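Local atomic coordinates of fumarate reductase iron-sulfur subunit (Mycolicibacterium smegmatis, PDB entry 7D6V), a protein that probably relays electrons from the catalytic subunit of succinate dehydrogenase towards membrane quinone through its [2Fe-2S], [4Fe-4S] and [3Fe-4S] clusters. Residues S63-G68 and C151-H156; T90-F95 and L101-S106; K207-V212 and I217-N222; E162-N167 and L200-I205. All coordinates share one frame; numbering follows the deposited sequence.

Interaction 1 of 4, residues S63-G68 and C151-H156; sequences SAEING and CQNVCH. With SF4 (iron/sulfur cluster), chain F; F3S (Fe3-s4 cluster), chain G.
Glu-65 and Asn-153 carry this small buried contact between them, each covering the other by about the same area. The amide nitrogen ND2 of Asn-153 donates a nearly straight hydrogen bond to OE2 of Glu-65 (3.0 Å). The bond leaves in the plane of the amide but meets OE2 on its anti side and 32° out of the carboxylate plane, the carboxylate and amide planes being 58° apart. An extended chain suits Glu-65: stretched out beyond CG, it spans the gap from strand to helix. Asparagine suits the helix, where CG anti to the backbone N (chi1 180°) lets a short side chain put its amide toward the strand with ND2 as donor. OE2 is also bonded by the backbone N of Arg-93 and salt-bridged to Arg-159, so three donors satisfy this buried oxygen and probably stabilise its negative charge. The same short helix presents Cys-151, whose SG binds FE1 of the [4Fe-4S] cluster at 2.4 Å. The contact thus joins strand 63-65, paired antiparallel with strand 70-72, to helix 150-154, with Pro-70 packed against Asn-153 and Val-154.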
loop_
_atom_site.group_PDB
_atom_site.type_symbol
_atom_site.label_atom_id
_atom_site.label_comp_id
_atom_site.label_asym_id
_atom_site.label_seq_id
_atom_site.Cartn_x
_atom_site.Cartn_y
_atom_site.Cartn_z
ATOM N N SER B 63 7.337 9.179 -0.517
ATOM C CA SER B 63 6.661 10.284 0.147
ATOM C C SER B 63 7.521 11.541 0.101
ATOM O O SER B 63 8.705 11.509 0.446
ATOM C CB SER B 63 6.344 9.916 1.593
ATOM O OG SER B 63 5.542 8.755 1.658
ATOM N N ALA B 64 6.924 12.650 -0.320
ATOM C CA ALA B 64 7.595 13.943 -0.316
ATOM C C ALA B 64 6.534 15.018 -0.130
ATOM O O ALA B 64 5.366 14.720 0.123
ATOM C CB ALA B 64 8.408 14.143 -1.600
ATOM N N GLU B 65 6.939 16.277 -0.243
ATOM C CA GLU B 65 6.012 17.405 -0.228
ATOM C C GLU B 65 6.143 18.093 -1.581
ATOM O O GLU B 65 7.113 18.813 -1.830
ATOM C CB GLU B 65 6.303 18.339 0.938
ATOM C CG GLU B 65 6.169 17.647 2.283
ATOM C CD GLU B 65 6.283 18.594 3.452
ATOM O OE1 GLU B 65 6.273 19.821 3.230
ATOM O OE2 GLU B 65 6.384 18.110 4.596
ATOM N N ILE B 66 5.156 17.869 -2.450
ATOM C CA ILE B 66 5.351 18.100 -3.877
ATOM C C ILE B 66 5.276 19.579 -4.216
ATOM O O ILE B 66 6.083 20.083 -5.004
ATOM C CB ILE B 66 4.340 17.280 -4.695
ATOM C CG1 ILE B 66 4.725 15.804 -4.661
ATOM C CG2 ILE B 66 4.288 17.772 -6.126
ATOM C CD1 ILE B 66 6.170 15.569 -4.973
ATOM N N ASN B 67 4.287 20.292 -3.692
ATOM C CA ASN B 67 4.260 21.740 -3.860
ATOM C C ASN B 67 3.761 22.388 -2.571
ATOM O O ASN B 67 2.927 23.293 -2.580
ATOM C CB ASN B 67 3.419 22.123 -5.074
ATOM C CG ASN B 67 3.666 23.539 -5.525
ATOM O OD1 ASN B 67 4.440 24.268 -4.913
ATOM N ND2 ASN B 67 3.033 23.928 -6.621
ATOM N N GLY B 68 4.275 21.912 -1.441
ATOM C CA GLY B 68 3.766 22.266 -0.139
ATOM C C GLY B 68 2.836 21.236 0.464
ATOM O O GLY B 68 2.523 21.330 1.655
ATOM N N CYS B 151 0.559 10.758 6.805
ATOM C CA CYS B 151 -0.319 11.177 7.886
ATOM C C CYS B 151 0.561 11.633 9.046
ATOM O O CYS B 151 0.332 12.691 9.631
ATOM C CB CYS B 151 -1.222 10.024 8.326
ATOM S SG CYS B 151 -0.340 8.599 9.002
ATOM N N GLN B 152 1.570 10.827 9.372
ATOM C CA GLN B 152 2.500 11.169 10.440
ATOM C C GLN B 152 3.230 12.466 10.128
ATOM O O GLN B 152 3.495 13.272 11.025
ATOM C CB GLN B 152 3.499 10.034 10.643
ATOM C CG GLN B 152 2.869 8.670 10.805
ATOM C CD GLN B 152 2.501 8.370 12.239
ATOM O OE1 GLN B 152 1.330 8.233 12.571
ATOM N NE2 GLN B 152 3.502 8.259 13.096
ATOM N N ASN B 153 3.579 12.672 8.858
ATOM C CA ASN B 153 4.264 13.895 8.459
ATOM C C ASN B 153 3.383 15.125 8.643
ATOM O O ASN B 153 3.854 16.166 9.110
ATOM C CB ASN B 153 4.719 13.779 7.006
ATOM C CG ASN B 153 5.434 15.017 6.522
ATOM O OD1 ASN B 153 6.521 15.338 6.989
ATOM N ND2 ASN B 153 4.825 15.718 5.580
ATOM N N VAL B 154 2.105 15.029 8.281
ATOM C CA VAL B 154 1.300 16.242 8.195
ATOM C C VAL B 154 0.697 16.623 9.545
ATOM O O VAL B 154 0.343 17.787 9.758
ATOM C CB VAL B 154 0.210 16.075 7.122
ATOM C CG1 VAL B 154 -0.839 15.105 7.589
ATOM C CG2 VAL B 154 -0.408 17.417 6.752
ATOM N N CYS B 155 0.513 15.643 10.425
ATOM C CA CYS B 155 -0.074 15.902 11.736
ATOM C C CYS B 155 0.628 17.076 12.401
ATOM O O CYS B 155 1.857 17.130 12.425
ATOM C CB CYS B 155 0.022 14.659 12.623
ATOM S SG CYS B 155 -0.689 14.863 14.273
ATOM N N HIS B 156 -0.139 18.021 12.942
ATOM C CA HIS B 156 0.497 19.168 13.579
ATOM C C HIS B 156 0.970 18.875 14.993
ATOM O O HIS B 156 1.771 19.644 15.531
ATOM C CB HIS B 156 -0.465 20.356 13.608
ATOM C CG HIS B 156 -1.625 20.169 14.534
ATOM N ND1 HIS B 156 -1.814 20.950 15.654
ATOM C CD2 HIS B 156 -2.649 19.284 14.513
ATOM C CE1 HIS B 156 -2.907 20.556 16.279
ATOM N NE2 HIS B 156 -3.432 19.549 15.608
HETATM FE FE1 SF4 F . -1.009 7.320 7.027
HETATM FE FE2 SF4 F . -2.909 6.467 4.841
HETATM FE FE3 SF4 F . -1.037 4.451 6.086
HETATM FE FE4 SF4 F . 0.056 6.619 4.290
HETATM S S1 SF4 F . -1.440 5.108 4.094
HETATM S S2 SF4 F . 0.459 5.962 6.281
HETATM S S3 SF4 F . -1.413 7.978 5.036
HETATM S S4 SF4 F . -2.505 5.809 6.832
HETATM FE FE1 F3S G . -3.426 14.208 12.961
HETATM FE FE3 F3S G . -5.856 13.499 12.063
HETATM FE FE4 F3S G . -5.564 13.912 14.703
HETATM S S1 F3S G . -4.548 15.122 11.279
HETATM S S2 F3S G . -3.962 15.505 14.789
HETATM S S3 F3S G . -4.522 12.256 13.470
HETATM S S4 F3S G . -7.416 14.343 13.487
#

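Interaction 2 of 4, residues T90-F95 and L101-S106; sequences TPLRTF and LVTDVS
Within the ferredoxin-like [2Fe-2S] domain, a small, weakly bonded beta hairpin of strands 97-99 and 102-103 returns the chain so that Thr-103 and its neighbours lie against Pro-91, Leu-92 and Phe-95 in the loop leading into it. No hydrogen bond crosses between residues 90-95 and 101-106; side-chain packing holds them together. Thr-103 sits at the middle. Its OG1 lies between the backbone N and the carbonyl carbon (chi1 49°), which leaves CG2 directed to the loop, 3.8 Å from CB of Pro-91 and 3.3 Å from the carbonyl O of Leu-92. A beta-branched residue serves well here, since its two branches meet different neighbours: OG1 faces the aliphatic part of Leu-92 while CG2 meets Pro-91 and the carbonyl of Leu-92. At one end Leu-101 reaches back with CD2, 3.9 Å from CD of Pro-91, the two side chains crossing at about a right angle; the CA atoms of Pro-91 and Leu-101 are 4.4 Å apart there, and the proline offers its apolar ring to CD2. Pro-91 also packs on Ala-19 of the membrane anchor subunit, while Val-105 touches Leu-41 of subunit A, so this pair of segments touches both partner subunits. The other end belongs to Phe-95, whose CB is 3.7 Å from the carbonyl O of Asp-104. Its large apolar ring suits a buried place beside valine: CG1 of Val-105 approaches the ring obliquely, 3.6 Å from CD2 of Phe-95 and 3.9 Å from its CE2.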
loop_
_atom_site.group_PDB
_atom_site.type_symbol
_atom_site.label_atom_id
_atom_site.label_comp_id
_atom_site.label_asym_id
_atom_site.label_seq_id
_atom_site.Cartn_x
_atom_site.Cartn_y
_atom_site.Cartn_z
ATOM N N THR B 90 10.398 19.097 -2.015
ATOM C CA THR B 90 11.176 19.082 -0.787
ATOM C C THR B 90 10.909 17.784 -0.044
ATOM O O THR B 90 9.893 17.124 -0.279
ATOM C CB THR B 90 10.830 20.273 0.122
ATOM O OG1 THR B 90 9.546 20.068 0.718
ATOM C CG2 THR B 90 10.828 21.573 -0.656
ATOM N N PRO B 91 11.810 17.381 0.851
ATOM C CA PRO B 91 11.547 16.201 1.679
ATOM C C PRO B 91 10.473 16.484 2.719
ATOM O O PRO B 91 10.023 17.614 2.909
ATOM C CB PRO B 91 12.899 15.925 2.335
ATOM C CG PRO B 91 13.566 17.246 2.360
ATOM C CD PRO B 91 13.152 17.931 1.100
ATOM N N LEU B 92 10.051 15.417 3.391
ATOM C CA LEU B 92 9.116 15.551 4.497
ATOM C C LEU B 92 9.728 16.406 5.599
ATOM O O LEU B 92 10.889 16.222 5.972
ATOM C CB LEU B 92 8.741 14.173 5.037
ATOM C CG LEU B 92 8.162 13.170 4.041
ATOM C CD1 LEU B 92 7.810 11.877 4.740
ATOM C CD2 LEU B 92 6.943 13.747 3.356
ATOM N N ARG B 93 8.943 17.344 6.121
ATOM C CA ARG B 93 9.439 18.333 7.066
ATOM C C ARG B 93 9.200 17.958 8.521
ATOM O O ARG B 93 9.499 18.762 9.404
ATOM C CB ARG B 93 8.811 19.698 6.778
ATOM C CG ARG B 93 9.350 20.372 5.535
ATOM C CD ARG B 93 8.711 21.728 5.322
ATOM N NE ARG B 93 9.431 22.785 6.021
ATOM C CZ ARG B 93 9.024 24.047 6.089
ATOM N NH1 ARG B 93 7.900 24.411 5.497
ATOM N NH2 ARG B 93 9.742 24.944 6.744
ATOM N N THR B 94 8.664 16.771 8.794
ATOM C CA THR B 94 8.441 16.325 10.164
ATOM C C THR B 94 9.563 15.447 10.695
ATOM O O THR B 94 9.789 15.408 11.908
ATOM C CB THR B 94 7.111 15.565 10.258
ATOM O OG1 THR B 94 6.068 16.372 9.705
ATOM C CG2 THR B 94 6.762 15.242 11.698
ATOM N N PHE B 95 10.286 14.767 9.822
ATOM C CA PHE B 95 11.312 13.822 10.215
ATOM C C PHE B 95 12.696 14.372 9.908
ATOM O O PHE B 95 12.849 15.261 9.064
ATOM C CB PHE B 95 11.094 12.487 9.493
ATOM C CG PHE B 95 9.715 11.930 9.676
ATOM C CD1 PHE B 95 9.277 11.536 10.926
ATOM C CD2 PHE B 95 8.845 11.826 8.607
ATOM C CE1 PHE B 95 8.007 11.037 11.103
ATOM C CE2 PHE B 95 7.573 11.325 8.779
ATOM C CZ PHE B 95 7.154 10.930 10.027
ATOM N N LEU B 101 16.061 14.386 -0.737
ATOM C CA LEU B 101 14.633 14.119 -0.603
ATOM C C LEU B 101 14.341 12.960 0.338
ATOM O O LEU B 101 13.197 12.502 0.402
ATOM C CB LEU B 101 14.003 13.846 -1.970
ATOM C CG LEU B 101 14.002 14.991 -2.983
ATOM C CD1 LEU B 101 13.297 14.566 -4.254
ATOM C CD2 LEU B 101 13.363 16.236 -2.401
ATOM N N VAL B 102 15.340 12.481 1.069
ATOM C CA VAL B 102 15.217 11.311 1.926
ATOM C C VAL B 102 15.274 11.765 3.375
ATOM O O VAL B 102 16.172 12.522 3.760
ATOM C CB VAL B 102 16.322 10.286 1.622
ATOM C CG1 VAL B 102 16.128 9.035 2.444
ATOM C CG2 VAL B 102 16.322 9.957 0.155
ATOM N N THR B 103 14.315 11.311 4.174
ATOM C CA THR B 103 14.275 11.616 5.593
ATOM C C THR B 103 14.460 10.338 6.399
ATOM O O THR B 103 14.303 9.227 5.890
ATOM C CB THR B 103 12.958 12.295 5.991
ATOM O OG1 THR B 103 11.854 11.553 5.461
ATOM C CG2 THR B 103 12.913 13.710 5.457
ATOM N N ASP B 104 14.807 10.515 7.670
ATOM C CA ASP B 104 14.986 9.395 8.591
ATOM C C ASP B 104 13.626 9.046 9.178
ATOM O O ASP B 104 13.223 9.562 10.220
ATOM C CB ASP B 104 15.996 9.747 9.673
ATOM C CG ASP B 104 16.331 8.571 10.561
ATOM O OD1 ASP B 104 16.510 8.778 11.778
ATOM O OD2 ASP B 104 16.412 7.439 10.046
ATOM N N VAL B 105 12.903 8.166 8.495
ATOM C CA VAL B 105 11.609 7.683 8.999
ATOM C C VAL B 105 11.918 6.447 9.836
ATOM O O VAL B 105 11.771 5.299 9.414
ATOM C CB VAL B 105 10.610 7.415 7.867
ATOM C CG1 VAL B 105 10.109 8.722 7.295
ATOM C CG2 VAL B 105 11.254 6.596 6.760
ATOM N N SER B 106 12.339 6.693 11.071
ATOM C CA SER B 106 12.576 5.636 12.043
ATOM C C SER B 106 11.806 5.838 13.332
ATOM O O SER B 106 11.654 4.877 14.095
ATOM C CB SER B 106 14.073 5.519 12.359
ATOM O OG SER B 106 14.489 6.535 13.250
#

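Interaction 3 of 4, residues K207-V212 and I217-N222; sequences KCCTEV and IKITDN. With F3S (Fe3-s4 cluster), chain G.
OD1 of Asp-221 is held from two subunits: it forms a salt bridge with NZ of Lys-207 at 2.6 Å and takes a weak hydrogen bond from His-207 of the membrane anchor subunit. Two positive or potentially positive partners would favour the charged carboxylate. Lys-207 gets there by bending its chain at chi3 and chi4 (-84° and -72°), so the long aliphatic stem first passes Thr-220, with CG 3.3 Å from OG1 of Thr-220, before the ammonium group turns to the acid. A second, longer polar link lies beside it. The hydroxyls of Thr-210 and Thr-220 are hydrogen-bonded, OG1 to OG1 at 3.2 Å, and the side chains cross at about a right angle. Threonine fits both positions, supplying a hydroxyl on a compact branch. On the cluster side, SG of Cys-209 binds FE3 of the [3Fe-4S] cluster at 2.6 Å. Its position, between the backbone N and the carbonyl carbon (chi1 69°), also brings SG to 3.8 Å from CB of Ile-219, an apolar residue that touches the [4Fe-4S] cluster too. Neighbouring Cys-208 forms a disulfide with Cys-132 of the membrane anchor subunit. The start of helix 219-235 is thereby packed on a cysteine-bearing cluster loop, as befits a dicluster ferredoxin domain of the succinate dehydrogenase family.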
loop_
_atom_site.group_PDB
_atom_site.type_symbol
_atom_site.label_atom_id
_atom_site.label_comp_id
_atom_site.label_asym_id
_atom_site.label_seq_id
_atom_site.Cartn_x
_atom_site.Cartn_y
_atom_site.Cartn_z
ATOM N N LYS B 207 -8.341 16.836 11.360
ATOM C CA LYS B 207 -8.587 15.931 10.237
ATOM C C LYS B 207 -7.649 16.139 9.049
ATOM O O LYS B 207 -7.912 15.618 7.966
ATOM C CB LYS B 207 -10.047 16.041 9.770
ATOM C CG LYS B 207 -10.651 14.754 9.247
ATOM C CD LYS B 207 -11.942 15.007 8.488
ATOM C CE LYS B 207 -13.128 15.106 9.426
ATOM N NZ LYS B 207 -13.495 13.788 10.010
ATOM N N CYS B 208 -6.545 16.873 9.211
ATOM C CA CYS B 208 -5.631 17.071 8.087
ATOM C C CYS B 208 -4.900 15.804 7.687
ATOM O O CYS B 208 -4.532 15.654 6.519
ATOM C CB CYS B 208 -4.611 18.163 8.405
ATOM S SG CYS B 208 -5.227 19.800 8.059
ATOM N N CYS B 209 -4.947 14.782 8.533
ATOM C CA CYS B 209 -4.379 13.486 8.161
ATOM C C CYS B 209 -5.211 12.838 7.020
ATOM O O CYS B 209 -4.724 12.694 5.898
ATOM C CB CYS B 209 -4.324 12.553 9.371
ATOM S SG CYS B 209 -5.940 12.001 9.964
ATOM N N THR B 210 -6.456 12.457 7.321
ATOM C CA THR B 210 -7.327 11.887 6.447
ATOM C C THR B 210 -7.218 12.616 5.264
ATOM O O THR B 210 -7.467 12.082 4.294
ATOM C CB THR B 210 -8.720 12.264 6.864
ATOM O OG1 THR B 210 -9.018 11.573 7.965
ATOM C CG2 THR B 210 -9.721 11.810 6.012
ATOM N N GLU B 211 -6.804 13.837 5.269
ATOM C CA GLU B 211 -6.865 14.432 3.941
ATOM C C GLU B 211 -5.643 14.144 3.077
ATOM O O GLU B 211 -5.673 14.444 1.881
ATOM C CB GLU B 211 -7.045 15.947 4.058
ATOM C CG GLU B 211 -8.265 16.365 4.851
ATOM C CD GLU B 211 -8.415 17.868 4.942
ATOM O OE1 GLU B 211 -7.773 18.581 4.145
ATOM O OE2 GLU B 211 -9.181 18.337 5.808
ATOM N N VAL B 212 -4.573 13.582 3.635
ATOM C CA VAL B 212 -3.364 13.292 2.872
ATOM C C VAL B 212 -3.229 11.822 2.530
ATOM O O VAL B 212 -2.298 11.455 1.801
ATOM C CB VAL B 212 -2.102 13.779 3.609
ATOM C CG1 VAL B 212 -2.166 15.274 3.847
ATOM C CG2 VAL B 212 -1.927 13.023 4.907
ATOM N N ILE B 217 -8.230 6.206 3.443
ATOM C CA ILE B 217 -8.736 5.655 4.693
ATOM C C ILE B 217 -9.350 6.782 5.511
ATOM O O ILE B 217 -8.759 7.859 5.649
ATOM C CB ILE B 217 -7.615 4.948 5.471
ATOM C CG1 ILE B 217 -6.906 3.930 4.578
ATOM C CG2 ILE B 217 -8.171 4.277 6.716
ATOM C CD1 ILE B 217 -5.678 3.322 5.202
ATOM N N LYS B 218 -10.546 6.543 6.045
ATOM C CA LYS B 218 -11.242 7.523 6.876
ATOM C C LYS B 218 -10.652 7.477 8.286
ATOM O O LYS B 218 -11.255 6.981 9.237
ATOM C CB LYS B 218 -12.737 7.242 6.891
ATOM C CG LYS B 218 -13.406 7.320 5.536
ATOM C CD LYS B 218 -13.439 8.736 5.012
ATOM C CE LYS B 218 -14.109 8.788 3.656
ATOM N NZ LYS B 218 -15.560 8.473 3.759
ATOM N N ILE B 219 -9.437 8.016 8.404
ATOM C CA ILE B 219 -8.658 7.847 9.628
ATOM C C ILE B 219 -9.374 8.473 10.818
ATOM O O ILE B 219 -9.528 7.847 11.871
ATOM C CB ILE B 219 -7.245 8.430 9.450
ATOM C CG1 ILE B 219 -6.577 7.839 8.208
ATOM C CG2 ILE B 219 -6.408 8.183 10.690
ATOM C CD1 ILE B 219 -5.274 8.493 7.845
ATOM N N THR B 220 -9.825 9.717 10.670
ATOM C CA THR B 220 -10.431 10.413 11.798
ATOM C C THR B 220 -11.813 9.856 12.121
ATOM O O THR B 220 -12.129 9.595 13.287
ATOM C CB THR B 220 -10.508 11.910 11.509
ATOM O OG1 THR B 220 -9.244 12.359 11.010
ATOM C CG2 THR B 220 -10.839 12.679 12.770
ATOM N N ASP B 221 -12.647 9.657 11.101
ATOM C CA ASP B 221 -14.039 9.297 11.343
ATOM C C ASP B 221 -14.202 7.835 11.740
ATOM O O ASP B 221 -15.076 7.508 12.551
ATOM C CB ASP B 221 -14.883 9.604 10.108
ATOM C CG ASP B 221 -15.322 11.053 10.047
ATOM O OD1 ASP B 221 -14.910 11.843 10.920
ATOM O OD2 ASP B 221 -16.086 11.404 9.125
ATOM N N ASN B 222 -13.386 6.940 11.187
ATOM C CA ASN B 222 -13.562 5.514 11.420
ATOM C C ASN B 222 -12.637 4.950 12.487
ATOM O O ASN B 222 -12.925 3.875 13.021
ATOM C CB ASN B 222 -13.351 4.734 10.117
ATOM C CG ASN B 222 -14.551 4.798 9.200
ATOM O OD1 ASN B 222 -15.576 5.381 9.541
ATOM N ND2 ASN B 222 -14.427 4.203 8.025
HETATM FE FE1 F3S G . -3.426 14.208 12.961
HETATM FE FE3 F3S G . -5.856 13.499 12.063
HETATM FE FE4 F3S G . -5.564 13.912 14.703
HETATM S S1 F3S G . -4.548 15.122 11.279
HETATM S S2 F3S G . -3.962 15.505 14.789
HETATM S S3 F3S G . -4.522 12.256 13.470
HETATM S S4 F3S G . -7.416 14.343 13.487
#

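Interaction 4 of 4, residues E162-N167 and L200-I205; sequences EENKEN and LGYCNI. With F3S (Fe3-s4 cluster), chain G.
A single tyrosine ring makes the whole contact here, met on one and the same side by two asparagine side chains, without a hydrogen bond across the segments. Asn-167 and Asn-164 meet different carbons of the Tyr-202 ring and are turned quite differently. The amide of Asn-167 is almost parallel to the ring, 5° between the planes, and its CB lies 3.7 Å from CE1 of Tyr-202, with ND2 3.8 Å from the phenol OH. Asn-164 instead tilts its amide by 57° and brings OD1 to 3.6 Å from CE2 of Tyr-202. With its CG anti to the carbonyl carbon (chi1 -80°), Tyr-202 extends its ring across to the loop of residues 162-167; a long aromatic residue suits such a span, and the asparagines give short polar side chains beside the phenol. ND2 of Asn-164 is bonded to the carbonyl O of Tyr-141 of the membrane anchor subunit, whose hydroxyl in turn bonds the carbonyl O of Tyr-202 and the backbone N of Asn-204. Within the loop, Lys-165 NZ bridges to OE1 of Glu-162 at 3.0 Å, and that oxygen also pairs with Arg-18 of the membrane anchor subunit. Directly after the tyrosine, SG of Cys-203 binds FE4 of the [3Fe-4S] cluster at 2.4 Å. The side chain of Tyr-202 is about 11 Å from ubiquinone-1, consistent with a place near the quinone end of the [3Fe-4S] site in the dicluster domain.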
loop_
_atom_site.group_PDB
_atom_site.type_symbol
_atom_site.label_atom_id
_atom_site.label_comp_id
_atom_site.label_asym_id
_atom_site.label_seq_id
_atom_site.Cartn_x
_atom_site.Cartn_y
_atom_site.Cartn_z
ATOM N N GLU B 162 8.295 19.332 18.491
ATOM C CA GLU B 162 9.224 18.216 18.617
ATOM C C GLU B 162 9.119 17.551 19.984
ATOM O O GLU B 162 9.434 16.364 20.121
ATOM C CB GLU B 162 10.650 18.702 18.357
ATOM C CG GLU B 162 11.703 17.609 18.303
ATOM C CD GLU B 162 11.561 16.704 17.093
ATOM O OE1 GLU B 162 10.848 17.079 16.141
ATOM O OE2 GLU B 162 12.168 15.613 17.095
ATOM N N GLU B 163 8.671 18.292 21.000
ATOM C CA GLU B 163 8.560 17.736 22.342
ATOM C C GLU B 163 7.423 16.730 22.463
ATOM O O GLU B 163 7.417 15.934 23.407
ATOM C CB GLU B 163 8.368 18.861 23.358
ATOM C CG GLU B 163 7.004 19.526 23.305
ATOM C CD GLU B 163 6.950 20.680 22.324
ATOM O OE1 GLU B 163 5.854 21.244 22.128
ATOM O OE2 GLU B 163 8.002 21.024 21.750
ATOM N N ASN B 164 6.473 16.744 21.537
ATOM C CA ASN B 164 5.333 15.839 21.568
ATOM C C ASN B 164 5.614 14.509 20.887
ATOM O O ASN B 164 4.729 13.651 20.854
ATOM C CB ASN B 164 4.119 16.503 20.914
ATOM C CG ASN B 164 3.474 17.541 21.801
ATOM O OD1 ASN B 164 3.695 17.566 23.009
ATOM N ND2 ASN B 164 2.666 18.405 21.206
ATOM N N LYS B 165 6.817 14.319 20.344
ATOM C CA LYS B 165 7.130 13.081 19.637
ATOM C C LYS B 165 7.106 11.882 20.574
ATOM O O LYS B 165 6.651 10.798 20.193
ATOM C CB LYS B 165 8.491 13.201 18.956
ATOM C CG LYS B 165 8.506 14.117 17.750
ATOM C CD LYS B 165 8.343 13.337 16.466
ATOM C CE LYS B 165 8.675 14.191 15.256
ATOM N NZ LYS B 165 10.136 14.406 15.102
ATOM N N GLU B 166 7.591 12.053 21.802
ATOM C CA GLU B 166 7.643 10.943 22.744
ATOM C C GLU B 166 6.301 10.652 23.397
ATOM O O GLU B 166 6.136 9.580 23.985
ATOM C CB GLU B 166 8.682 11.222 23.829
ATOM C CG GLU B 166 8.423 12.492 24.609
ATOM C CD GLU B 166 9.028 12.453 25.995
ATOM O OE1 GLU B 166 10.185 12.004 26.126
ATOM O OE2 GLU B 166 8.345 12.867 26.955
ATOM N N ASN B 167 5.343 11.572 23.313
ATOM C CA ASN B 167 4.050 11.391 23.954
ATOM C C ASN B 167 2.943 10.987 22.993
ATOM O O ASN B 167 1.909 10.489 23.445
ATOM C CB ASN B 167 3.631 12.679 24.673
ATOM C CG ASN B 167 4.613 13.093 25.745
ATOM O OD1 ASN B 167 4.935 12.314 26.640
ATOM N ND2 ASN B 167 5.093 14.326 25.661
ATOM N N LEU B 200 -3.609 9.652 22.947
ATOM C CA LEU B 200 -4.766 9.912 22.097
ATOM C C LEU B 200 -5.393 11.268 22.395
ATOM O O LEU B 200 -6.037 11.859 21.522
ATOM C CB LEU B 200 -5.797 8.797 22.261
ATOM C CG LEU B 200 -7.029 8.825 21.355
ATOM C CD1 LEU B 200 -6.631 8.904 19.895
ATOM C CD2 LEU B 200 -7.897 7.613 21.612
ATOM N N GLY B 201 -5.210 11.786 23.610
ATOM C CA GLY B 201 -5.751 13.089 23.951
ATOM C C GLY B 201 -5.080 14.242 23.237
ATOM O O GLY B 201 -5.683 15.311 23.110
ATOM N N TYR B 202 -3.844 14.051 22.772
ATOM C CA TYR B 202 -3.154 15.105 22.037
ATOM C C TYR B 202 -3.827 15.392 20.707
ATOM O O TYR B 202 -3.694 16.496 20.172
ATOM C CB TYR B 202 -1.694 14.725 21.816
ATOM C CG TYR B 202 -0.821 14.980 23.016
ATOM C CD1 TYR B 202 -0.559 13.974 23.931
ATOM C CD2 TYR B 202 -0.264 16.227 23.236
ATOM C CE1 TYR B 202 0.233 14.205 25.028
ATOM C CE2 TYR B 202 0.531 16.467 24.329
ATOM C CZ TYR B 202 0.776 15.454 25.222
ATOM O OH TYR B 202 1.569 15.689 26.317
ATOM N N CYS B 203 -4.469 14.331 20.309
ATOM C CA CYS B 203 -5.156 14.502 19.037
ATOM C C CYS B 203 -6.367 15.403 19.221
ATOM O O CYS B 203 -7.364 14.998 19.823
ATOM C CB CYS B 203 -5.575 13.150 18.469
ATOM S SG CYS B 203 -6.433 13.241 16.881
ATOM N N ASN B 204 -6.360 16.721 18.577
ATOM C CA ASN B 204 -7.559 17.424 18.170
ATOM C C ASN B 204 -7.862 16.994 16.745
ATOM O O ASN B 204 -6.956 16.661 15.978
ATOM C CB ASN B 204 -7.398 18.943 18.298
ATOM C CG ASN B 204 -6.470 19.543 17.263
ATOM O OD1 ASN B 204 -5.612 18.870 16.705
ATOM N ND2 ASN B 204 -6.633 20.830 17.015
ATOM N N ILE B 205 -9.135 16.986 16.389
ATOM C CA ILE B 205 -9.597 16.145 15.293
ATOM C C ILE B 205 -9.695 16.935 13.997
ATOM O O ILE B 205 -10.550 16.663 13.148
ATOM C CB ILE B 205 -10.924 15.467 15.653
ATOM C CG1 ILE B 205 -11.994 16.519 15.896
ATOM C CG2 ILE B 205 -10.753 14.577 16.867
ATOM C CD1 ILE B 205 -13.310 15.924 16.016
HETATM FE FE1 F3S G . -3.426 14.208 12.961
HETATM FE FE3 F3S G . -5.856 13.499 12.063
HETATM FE FE4 F3S G . -5.564 13.912 14.703
HETATM S S1 F3S G . -4.548 15.122 11.279
HETATM S S2 F3S G . -3.962 15.505 14.789
HETATM S S3 F3S G . -4.522 12.256 13.470
HETATM S S4 F3S G . -7.416 14.343 13.487
#

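Overall arrangement
Interaction 2 falls along the chain between the two halves of interaction 1, and the centres lie about 9 Å apart; Thr-94 and Asn-153 probably share a hydrogen bond between them. Interaction 4 follows, within the dicluster domain, and then interaction 3, which joins a cluster loop to the start of helix 219-235; their centres are about 16 Å apart. Interactions 1, 3 and 4 all touch the [3Fe-4S] cluster, and His-156 is hydrogen-bonded to Asn-204 between interactions 1 and 4. Interactions 2 and 3, about 21 Å between centres, do not touch. Interaction 1 bridges the two cluster-bearing domains, and all four contacts have partners in the membrane anchor subunit, consistent with an electron relay towards quinone.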